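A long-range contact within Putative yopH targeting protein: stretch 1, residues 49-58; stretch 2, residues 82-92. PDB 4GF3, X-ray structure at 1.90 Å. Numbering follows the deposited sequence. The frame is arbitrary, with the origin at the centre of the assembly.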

# COMPACT_ATOMS: atom_id res chain seq x y z
N VAL A 49 3.62 6.36 2.48
CA VAL A 49 3.57 4.90 2.56
C VAL A 49 2.33 4.35 1.96
O VAL A 49 1.27 5.00 1.93
CB VAL A 49 3.64 4.36 3.99
CG1 VAL A 49 5.01 4.63 4.61
CG2 VAL A 49 2.49 4.97 4.83
N ALA A 50 2.46 3.12 1.47
CA ALA A 50 1.38 2.29 1.03
C ALA A 50 1.50 0.99 1.81
O ALA A 50 2.60 0.42 1.99
CB ALA A 50 1.48 2.03 -0.45
N PHE A 51 0.40 0.57 2.39
CA PHE A 51 0.46 -0.59 3.31
C PHE A 51 -0.85 -1.32 3.43
O PHE A 51 -1.94 -0.73 3.20
CB PHE A 51 1.02 -0.20 4.71
CG PHE A 51 0.11 0.66 5.52
CD1 PHE A 51 -0.79 0.08 6.44
CD2 PHE A 51 0.12 2.03 5.37
CE1 PHE A 51 -1.62 0.87 7.19
CE2 PHE A 51 -0.68 2.82 6.17
CZ PHE A 51 -1.55 2.24 7.08
N MET A 52 -0.76 -2.59 3.83
CA MET A 52 -1.94 -3.45 4.01
C MET A 52 -1.71 -4.47 5.13
O MET A 52 -0.55 -4.94 5.36
CB MET A 52 -2.33 -4.13 2.70
CG MET A 52 -1.38 -5.16 2.15
SD MET A 52 -2.12 -6.00 0.76
CE MET A 52 -3.30 -7.10 1.52
N ARG A 53 -2.79 -4.81 5.81
CA ARG A 53 -2.78 -5.95 6.72
C ARG A 53 -3.13 -7.18 5.89
O ARG A 53 -4.14 -7.23 5.17
CB ARG A 53 -3.76 -5.77 7.88
CG ARG A 53 -3.75 -6.90 8.96
CD ARG A 53 -4.42 -6.39 10.25
NE ARG A 53 -4.55 -7.37 11.36
CZ ARG A 53 -5.59 -8.18 11.53
NH1 ARG A 53 -6.57 -8.21 10.64
NH2 ARG A 53 -5.63 -9.02 12.59
N ALA A 54 -2.28 -8.19 6.00
CA ALA A 54 -2.54 -9.46 5.39
C ALA A 54 -2.90 -10.53 6.47
O ALA A 54 -3.34 -10.17 7.61
CB ALA A 54 -1.33 -9.85 4.55
N GLY A 55 -2.66 -11.80 6.17
CA GLY A 55 -3.11 -12.92 7.03
C GLY A 55 -2.16 -13.23 8.17
O GLY A 55 -1.06 -12.65 8.28
N ILE A 56 -2.60 -14.10 9.05
CA ILE A 56 -1.80 -14.53 10.19
C ILE A 56 -0.54 -15.28 9.74
O ILE A 56 -0.56 -15.98 8.72
CB ILE A 56 -2.64 -15.36 11.19
CG1 ILE A 56 -1.87 -15.46 12.51
CG2 ILE A 56 -2.98 -16.74 10.63
CD1 ILE A 56 -2.67 -15.92 13.69
N LEU A 57 0.57 -15.16 10.48
CA LEU A 57 1.74 -15.92 10.09
C LEU A 57 1.49 -17.40 10.11
O LEU A 57 0.85 -17.92 11.01
CB LEU A 57 2.97 -15.58 10.94
CG LEU A 57 3.13 -16.15 12.32
CD1 LEU A 57 3.86 -17.50 12.30
CD2 LEU A 57 3.88 -15.15 13.18
N THR A 58 2.04 -18.11 9.13
CA THR A 58 1.79 -19.55 8.99
C THR A 58 2.74 -20.38 9.84
O THR A 58 2.40 -21.46 10.28
CB THR A 58 1.99 -19.99 7.53
OG1 THR A 58 3.38 -19.86 7.19
CG2 THR A 58 1.15 -19.16 6.59
N ALA A 82 6.25 -6.37 8.32
CA ALA A 82 6.25 -6.32 9.77
C ALA A 82 5.23 -7.34 10.30
O ALA A 82 4.36 -7.81 9.57
CB ALA A 82 5.84 -4.94 10.27
N LEU A 83 5.27 -7.60 11.59
CA LEU A 83 4.17 -8.29 12.24
C LEU A 83 3.48 -7.38 13.20
O LEU A 83 4.11 -6.70 14.04
CB LEU A 83 4.64 -9.53 13.01
CG LEU A 83 5.21 -10.66 12.18
CD1 LEU A 83 5.87 -11.63 13.13
CD2 LEU A 83 4.14 -11.38 11.39
N ASP A 84 2.17 -7.46 13.16
CA ASP A 84 1.38 -6.83 14.18
C ASP A 84 1.22 -7.66 15.43
O ASP A 84 1.77 -8.77 15.58
CB ASP A 84 0.08 -6.32 13.59
CG ASP A 84 -1.00 -7.38 13.49
OD1 ASP A 84 -0.88 -8.52 13.99
OD2 ASP A 84 -1.95 -7.05 12.80
N LYS A 85 0.52 -7.11 16.39
CA LYS A 85 0.52 -7.69 17.74
C LYS A 85 -0.18 -9.05 17.79
O LYS A 85 -0.10 -9.78 18.81
CB LYS A 85 -0.15 -6.75 18.72
CG LYS A 85 -1.61 -6.53 18.43
CD LYS A 85 -2.30 -5.89 19.64
CE LYS A 85 -3.42 -4.98 19.15
NZ LYS A 85 -3.70 -3.93 20.17
N ASP A 86 -0.90 -9.34 16.70
CA ASP A 86 -1.62 -10.57 16.58
C ASP A 86 -1.02 -11.55 15.56
O ASP A 86 -1.65 -12.51 15.16
CB ASP A 86 -3.06 -10.20 16.33
CG ASP A 86 -3.67 -9.52 17.58
OD1 ASP A 86 -3.37 -10.00 18.71
OD2 ASP A 86 -4.41 -8.51 17.41
N ASP A 87 0.22 -11.30 15.20
CA ASP A 87 0.99 -12.16 14.33
C ASP A 87 0.43 -12.10 12.87
O ASP A 87 0.71 -13.00 12.08
CB ASP A 87 1.01 -13.61 14.85
CG ASP A 87 1.69 -13.75 16.23
OD1 ASP A 87 2.33 -12.78 16.70
OD2 ASP A 87 1.61 -14.83 16.82
N HIS A 88 -0.35 -11.07 12.56
CA HIS A 88 -0.65 -10.77 11.15
C HIS A 88 0.46 -9.99 10.52
O HIS A 88 1.04 -9.04 11.09
CB HIS A 88 -1.95 -10.01 10.93
CG HIS A 88 -3.16 -10.84 11.13
ND1 HIS A 88 -4.19 -10.92 10.21
CD2 HIS A 88 -3.50 -11.66 12.14
CE1 HIS A 88 -5.13 -11.71 10.68
NE2 HIS A 88 -4.73 -12.20 11.84
N TRP A 89 0.70 -10.37 9.28
CA TRP A 89 1.63 -9.65 8.45
C TRP A 89 1.08 -8.27 8.11
O TRP A 89 -0.10 -8.11 7.78
CB TRP A 89 1.90 -10.42 7.17
CG TRP A 89 2.70 -11.65 7.42
CD1 TRP A 89 2.31 -12.98 7.28
CD2 TRP A 89 4.08 -11.68 7.79
NE1 TRP A 89 3.37 -13.81 7.54
CE2 TRP A 89 4.46 -13.04 7.85
CE3 TRP A 89 5.01 -10.69 8.04
CZ2 TRP A 89 5.77 -13.43 8.21
CZ3 TRP A 89 6.31 -11.08 8.42
CH2 TRP A 89 6.66 -12.43 8.46
N LEU A 90 1.97 -7.31 8.21
CA LEU A 90 1.69 -5.95 7.78
C LEU A 90 2.73 -5.63 6.70
O LEU A 90 3.93 -5.51 6.99
CB LEU A 90 1.84 -4.99 8.96
CG LEU A 90 1.20 -3.59 8.82
CD1 LEU A 90 1.14 -2.94 10.18
CD2 LEU A 90 1.91 -2.69 7.82
N LEU A 91 2.24 -5.46 5.47
CA LEU A 91 3.07 -5.35 4.27
C LEU A 91 3.09 -3.89 3.87
O LEU A 91 2.04 -3.18 3.91
CB LEU A 91 2.49 -6.20 3.16
CG LEU A 91 2.19 -7.67 3.47
CD1 LEU A 91 1.63 -8.32 2.22
CD2 LEU A 91 3.43 -8.34 4.00
N TRP A 92 4.27 -3.36 3.53
CA TRP A 92 4.37 -1.95 3.40
C TRP A 92 5.52 -1.53 2.46
O TRP A 92 6.50 -2.27 2.20
CB TRP A 92 4.50 -1.22 4.76
CG TRP A 92 5.76 -1.57 5.53
CD1 TRP A 92 5.87 -2.54 6.49
CD2 TRP A 92 7.04 -0.89 5.49
NE1 TRP A 92 7.11 -2.48 7.08
CE2 TRP A 92 7.88 -1.56 6.43
CE3 TRP A 92 7.59 0.15 4.70
CZ2 TRP A 92 9.21 -1.17 6.64
CZ3 TRP A 92 8.91 0.50 4.87
CH2 TRP A 92 9.70 -0.14 5.86

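The strongest polar contact joins two opposite charges: R53 NE donates to D84 OD2 at 3.0 Å, a hydrogen bond within a salt bridge, and the carboxylate lies at the edge of the guanidinium, near its plane, where the N-H groups point. That leaves the flat faces free, and one face of the R53 guanidinium lies on the ring of H88, with centres 3.6 Å apart and planes only 6° from parallel. Arginine suits this place because its long, extended chain ends in a planar group that can bond at its edge and stack on its face at once. D84 is held in turn by its own stretch: its OD1 accepts from D86 N at 2.8 Å and from H88 N at 3.0 Å, bracing the type I turn from D84 to D87.

The imidazole is used on its edge as well as on both faces. At the edge, H88 ND1 donates to A54 O at 2.8 Å, so a side chain takes up a backbone carbonyl. Over the face opposite R53 lies I56, whose CB sits 4.2 Å from the centroid of the H88 ring in a CH-pi contact.

The backbones of strands 49-56 and 88-92 run antiparallel, their directions 153° apart. M52 and L91 form a hydrogen-bonded pair, M52 N to L91 O at 2.9 Å and L91 N to M52 O at 2.8 Å, between the non-hydrogen-bonded pairs F51 with W92 and R53 with L90. A54 N then donates to W89 O at 2.8 Å, but W89 N returns its bond to G55 O at 3.0 Å. This one-residue shift is a beta bulge, after which I56 pairs with H88. Beyond the strand, L57 N reaches D87 O at 2.7 Å and continues the ladder into the turn.

Apolar side chains pack around this frame. M52 and L91 share one face of the sheet, with M52 CG 4.1 Å from L91 CB; both are buried, and neither side chain has a charge or N-H group to leave unsatisfied. The small methyl of A54 fits close by, its CB 4.1 Å from L91 CD1 and 4.2 Å from W89 CB. F51, R53, L90 and W92 project to the other face, where F51 CB meets W92 CB at 3.6 Å and L90 CD2 at 4.1 Å, though the ends of both aromatic side chains lead away from the opposing stretch. Near the turn, the branched chain of L57 reaches L83, D87 and W89: L57 CD2 lies 4.0 Å from L83 CD1 and 3.7 Å from D87 CB, and L57 CB lies 4.3 Å from W89 CE2. The contact buries 821 Å², both sides summed.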